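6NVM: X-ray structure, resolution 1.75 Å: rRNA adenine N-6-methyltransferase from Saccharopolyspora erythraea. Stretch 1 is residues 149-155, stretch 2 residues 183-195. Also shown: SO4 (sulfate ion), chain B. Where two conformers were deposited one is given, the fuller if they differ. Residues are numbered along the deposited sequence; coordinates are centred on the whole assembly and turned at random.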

# COMPACT_ATOMS: atom_id res chain seq x y z
N ILE A 149 6.95 -4.91 -3.50
CA ILE A 149 5.97 -5.55 -2.62
C ILE A 149 4.61 -4.85 -2.75
O ILE A 149 3.57 -5.50 -2.83
N VAL A 150 4.61 -3.52 -2.77
CA VAL A 150 3.38 -2.77 -3.00
C VAL A 150 2.72 -3.23 -4.31
O VAL A 150 1.51 -3.50 -4.36
N ASP A 151 3.51 -3.34 -5.39
CA ASP A 151 2.95 -3.80 -6.66
C ASP A 151 2.39 -5.21 -6.54
O ASP A 151 1.35 -5.53 -7.13
N TRP A 152 3.08 -6.09 -5.81
CA TRP A 152 2.56 -7.43 -5.58
C TRP A 152 1.16 -7.37 -4.98
O TRP A 152 0.24 -8.07 -5.43
N CYS A 153 0.98 -6.52 -3.96
CA CYS A 153 -0.31 -6.40 -3.29
C CYS A 153 -1.36 -5.75 -4.20
O CYS A 153 -2.51 -6.20 -4.23
N LEU A 154 -0.98 -4.69 -4.92
CA LEU A 154 -1.94 -4.04 -5.81
C LEU A 154 -2.45 -4.99 -6.88
O LEU A 154 -3.60 -4.87 -7.33
N GLU A 155 -1.63 -5.95 -7.29
CA GLU A 155 -1.99 -6.85 -8.38
C GLU A 155 -2.70 -8.12 -7.92
O GLU A 155 -3.18 -8.88 -8.77
N ARG A 183 2.05 9.35 -7.66
CA ARG A 183 1.24 9.09 -8.84
C ARG A 183 0.51 7.75 -8.74
O ARG A 183 -0.67 7.64 -9.10
N LEU A 184 1.20 6.71 -8.26
CA LEU A 184 0.56 5.41 -8.14
C LEU A 184 -0.61 5.45 -7.15
O LEU A 184 -1.63 4.81 -7.37
N THR A 185 -0.47 6.23 -6.08
CA THR A 185 -1.56 6.36 -5.12
C THR A 185 -2.79 6.98 -5.77
O THR A 185 -3.92 6.51 -5.57
N VAL A 186 -2.59 8.04 -6.56
CA VAL A 186 -3.71 8.68 -7.24
C VAL A 186 -4.34 7.73 -8.26
O VAL A 186 -5.57 7.63 -8.36
N MET A 187 -3.50 7.03 -9.03
CA MET A 187 -3.99 6.12 -10.06
C MET A 187 -4.84 5.00 -9.47
O MET A 187 -5.85 4.60 -10.07
N THR A 188 -4.45 4.47 -8.32
CA THR A 188 -5.12 3.32 -7.72
C THR A 188 -6.17 3.71 -6.68
O THR A 188 -6.87 2.83 -6.18
N TRP A 189 -6.29 4.99 -6.36
CA TRP A 189 -7.26 5.44 -5.36
C TRP A 189 -8.67 4.95 -5.62
O TRP A 189 -9.39 4.67 -4.64
N PRO A 190 -9.16 4.85 -6.86
CA PRO A 190 -10.50 4.30 -7.07
C PRO A 190 -10.63 2.85 -6.63
O PRO A 190 -11.76 2.40 -6.40
N LEU A 191 -9.52 2.11 -6.50
CA LEU A 191 -9.56 0.71 -6.09
C LEU A 191 -9.05 0.48 -4.68
O LEU A 191 -9.49 -0.46 -4.03
N PHE A 192 -8.14 1.33 -4.19
CA PHE A 192 -7.47 1.12 -2.91
C PHE A 192 -7.47 2.39 -2.06
O PHE A 192 -7.24 3.49 -2.57
N GLU A 193 -7.72 2.21 -0.77
CA GLU A 193 -7.40 3.23 0.23
C GLU A 193 -5.95 3.05 0.66
O GLU A 193 -5.46 1.92 0.78
N TRP A 194 -5.25 4.17 0.84
CA TRP A 194 -3.87 4.19 1.32
C TRP A 194 -3.87 4.97 2.63
O TRP A 194 -4.26 6.13 2.65
N GLU A 195 -3.41 4.33 3.70
CA GLU A 195 -3.55 4.90 5.04
C GLU A 195 -2.21 4.88 5.76
O GLU A 195 -1.52 3.86 5.77

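The helix of residues 149-155 packs against a helix, turn and strand formed by residues 183-195, in a small contact that buries 286 Å² and contains no hydrogen bond between the two stretches. The two helices run nearly parallel, with 5° between their directions, but their axes come no closer than 12.9 Å, so side chains must span the gap.

Ile-149, at the start of the stretch, is out of reach of the second stretch. One residue on, Val-150 directs its CA-to-CB bond toward the partner. In its t rotamer Val-150 places CG1 3.6 Å from CH2 of the Trp-194 indole, while the same CG1 lies 4.4 Å from CD2 of Leu-184. Asp-151 starts away from the interface, yet its m rotamer brings the carboxylate back, with OD1 3.8 Å from CD2 of Leu-184; this is a contact between a carboxylate oxygen and a methyl group, at the margin of the apolar cluster. Trp-152 takes no part. Cys-153 (m) points sideways and contributes through its backbone, its O atom standing 4.1 Å from CZ of Phe-192.

Leu-154 is the centre of the contact, with 101 Å² covered by the second stretch. Its CA-to-CB bond points sideways, but chi1 m and chi2 t carry both methyl groups into the partner. Leu-154 CD1 lies 3.6 Å from CD2 of Leu-184 and 4.2 Å from CG2 of Thr-188. Leu-154 CD2 sits over one face of the Phe-192 ring, 3.8 Å from the ring centroid and 16° off the normal, a CH-pi contact; the same methyl is 4.0 Å from CZ2 of Trp-194. Glu-155 points away and makes no contact.

The receiving surface is held together by polar bonds of its own. Leu-184 (t, p) and Phe-192 (m, chi2 87°) both point toward the first helix, whereas Trp-194 (m, chi2 63°) leaves the strand sideways and reaches the contact with the end of its indole. Thr-188, in the p rotamer, links Leu-184 and Trp-194: its OG1 donates to the backbone O of Leu-184 at 2.8 Å and accepts from NE1 of Trp-194 at 2.9 Å. The indole is thus tied to the helix while its six-membered ring remains available to Val-150 and Leu-154.

A sulfate ion, probably from the crystallisation liquor, binds beside this surface. Its O3 accepts from the backbone N of Leu-184 at 2.9 Å, and its O2 accepts a very short bond of 2.5 Å from NH1 of Arg-183, whose extended side chain does not touch the first stretch.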

# COMPACT_ATOMS: atom_id res chain seq x y z
CB ILE A 149 6.49 -5.55 -1.17
CG1 ILE A 149 7.69 -6.49 -1.03
CG2 ILE A 149 5.39 -5.91 -0.18
CD1 ILE A 149 7.34 -7.98 -1.04
CB VAL A 150 3.66 -1.26 -3.00
CG1 VAL A 150 2.43 -0.47 -3.44
CG2 VAL A 150 4.09 -0.83 -1.61
CB ASP A 151 4.01 -3.77 -7.76
CG ASP A 151 4.42 -2.36 -8.17
OD1 ASP A 151 3.65 -1.40 -7.91
OD2 ASP A 151 5.51 -2.22 -8.76
CB TRP A 152 3.52 -8.20 -4.66
CG TRP A 152 3.21 -9.67 -4.53
CD1 TRP A 152 3.83 -10.69 -5.17
CD2 TRP A 152 2.20 -10.27 -3.70
NE1 TRP A 152 3.28 -11.89 -4.80
CE2 TRP A 152 2.28 -11.66 -3.90
CE3 TRP A 152 1.24 -9.77 -2.81
CZ2 TRP A 152 1.43 -12.55 -3.24
CZ3 TRP A 152 0.41 -10.66 -2.16
CH2 TRP A 152 0.51 -12.03 -2.38
CB CYS A 153 -0.15 -5.59 -2.01
SG CYS A 153 0.88 -6.37 -0.75
CB LEU A 154 -1.31 -2.82 -6.47
CG LEU A 154 -0.99 -1.67 -5.52
CD1 LEU A 154 -0.18 -0.61 -6.26
CD2 LEU A 154 -2.28 -1.06 -4.95
CB GLU A 155 -0.74 -7.22 -9.19
CG GLU A 155 -0.13 -6.01 -9.92
CD GLU A 155 0.75 -6.41 -11.09
OE1 GLU A 155 0.40 -7.38 -11.80
OE2 GLU A 155 1.80 -5.76 -11.29
CB ARG A 183 2.13 9.11 -10.09
CG ARG A 183 1.46 8.68 -11.39
CD ARG A 183 2.51 8.53 -12.49
NE ARG A 183 2.13 7.57 -13.53
CZ ARG A 183 2.24 6.25 -13.41
NH1 ARG A 183 2.69 5.71 -12.28
NH2 ARG A 183 1.88 5.45 -14.41
CB LEU A 184 1.59 4.36 -7.71
CG LEU A 184 1.09 2.92 -7.58
CD1 LEU A 184 0.60 2.38 -8.92
CD2 LEU A 184 2.19 2.03 -7.03
CB THR A 185 -1.11 7.21 -3.92
OG1 THR A 185 0.02 6.59 -3.30
CG2 THR A 185 -2.23 7.34 -2.89
CB VAL A 186 -3.24 9.99 -7.90
CG1 VAL A 186 -4.37 10.64 -8.71
CG2 VAL A 186 -2.71 10.96 -6.84
CB MET A 187 -2.82 5.53 -10.84
CG MET A 187 -2.06 6.53 -11.69
SD MET A 187 -2.80 6.77 -13.32
CE MET A 187 -2.42 5.21 -14.12
CB THR A 188 -4.09 2.38 -7.07
OG1 THR A 188 -3.40 3.07 -6.02
CG2 THR A 188 -3.09 1.88 -8.09
CB TRP A 189 -7.23 6.97 -5.29
CG TRP A 189 -7.91 7.53 -4.08
CD1 TRP A 189 -9.16 8.06 -4.02
CD2 TRP A 189 -7.36 7.61 -2.76
NE1 TRP A 189 -9.43 8.47 -2.73
CE2 TRP A 189 -8.34 8.20 -1.94
CE3 TRP A 189 -6.15 7.24 -2.19
CZ2 TRP A 189 -8.14 8.44 -0.59
CZ3 TRP A 189 -5.94 7.47 -0.84
CH2 TRP A 189 -6.93 8.07 -0.06
CB PRO A 190 -10.73 4.46 -8.57
CG PRO A 190 -9.82 5.56 -8.97
CD PRO A 190 -8.60 5.39 -8.11
CB LEU A 191 -8.72 -0.15 -7.05
CG LEU A 191 -9.09 -0.15 -8.53
CD1 LEU A 191 -8.19 -1.12 -9.30
CD2 LEU A 191 -10.54 -0.49 -8.72
CB PHE A 192 -6.01 0.70 -3.11
CG PHE A 192 -5.84 -0.74 -3.43
CD1 PHE A 192 -5.91 -1.20 -4.73
CD2 PHE A 192 -5.60 -1.66 -2.41
CE1 PHE A 192 -5.75 -2.53 -5.02
CE2 PHE A 192 -5.44 -2.99 -2.70
CZ PHE A 192 -5.52 -3.42 -4.00
CB GLU A 193 -8.34 3.12 1.44
CG GLU A 193 -9.83 3.11 1.09
CD GLU A 193 -10.72 2.78 2.28
OE1 GLU A 193 -10.20 2.37 3.34
OE2 GLU A 193 -11.96 2.92 2.16
CB TRP A 194 -2.92 4.85 0.32
CG TRP A 194 -2.82 4.19 -1.05
CD1 TRP A 194 -3.82 4.06 -1.97
CD2 TRP A 194 -1.65 3.63 -1.65
NE1 TRP A 194 -3.34 3.43 -3.10
CE2 TRP A 194 -2.01 3.16 -2.93
CE3 TRP A 194 -0.32 3.47 -1.22
CZ2 TRP A 194 -1.10 2.55 -3.78
CZ3 TRP A 194 0.58 2.85 -2.07
CH2 TRP A 194 0.18 2.40 -3.34
CB GLU A 195 -4.62 4.14 5.83
CG GLU A 195 -6.01 4.22 5.20
CD GLU A 195 -7.04 3.32 5.87
OE1 GLU A 195 -6.66 2.51 6.75
OE2 GLU A 195 -8.23 3.42 5.52
S SO4 B . 4.89 6.27 -9.08
O1 SO4 B . 6.01 7.09 -9.55
O2 SO4 B . 4.04 5.93 -10.21
O3 SO4 B . 4.12 7.03 -8.10
O4 SO4 B . 5.39 5.05 -8.46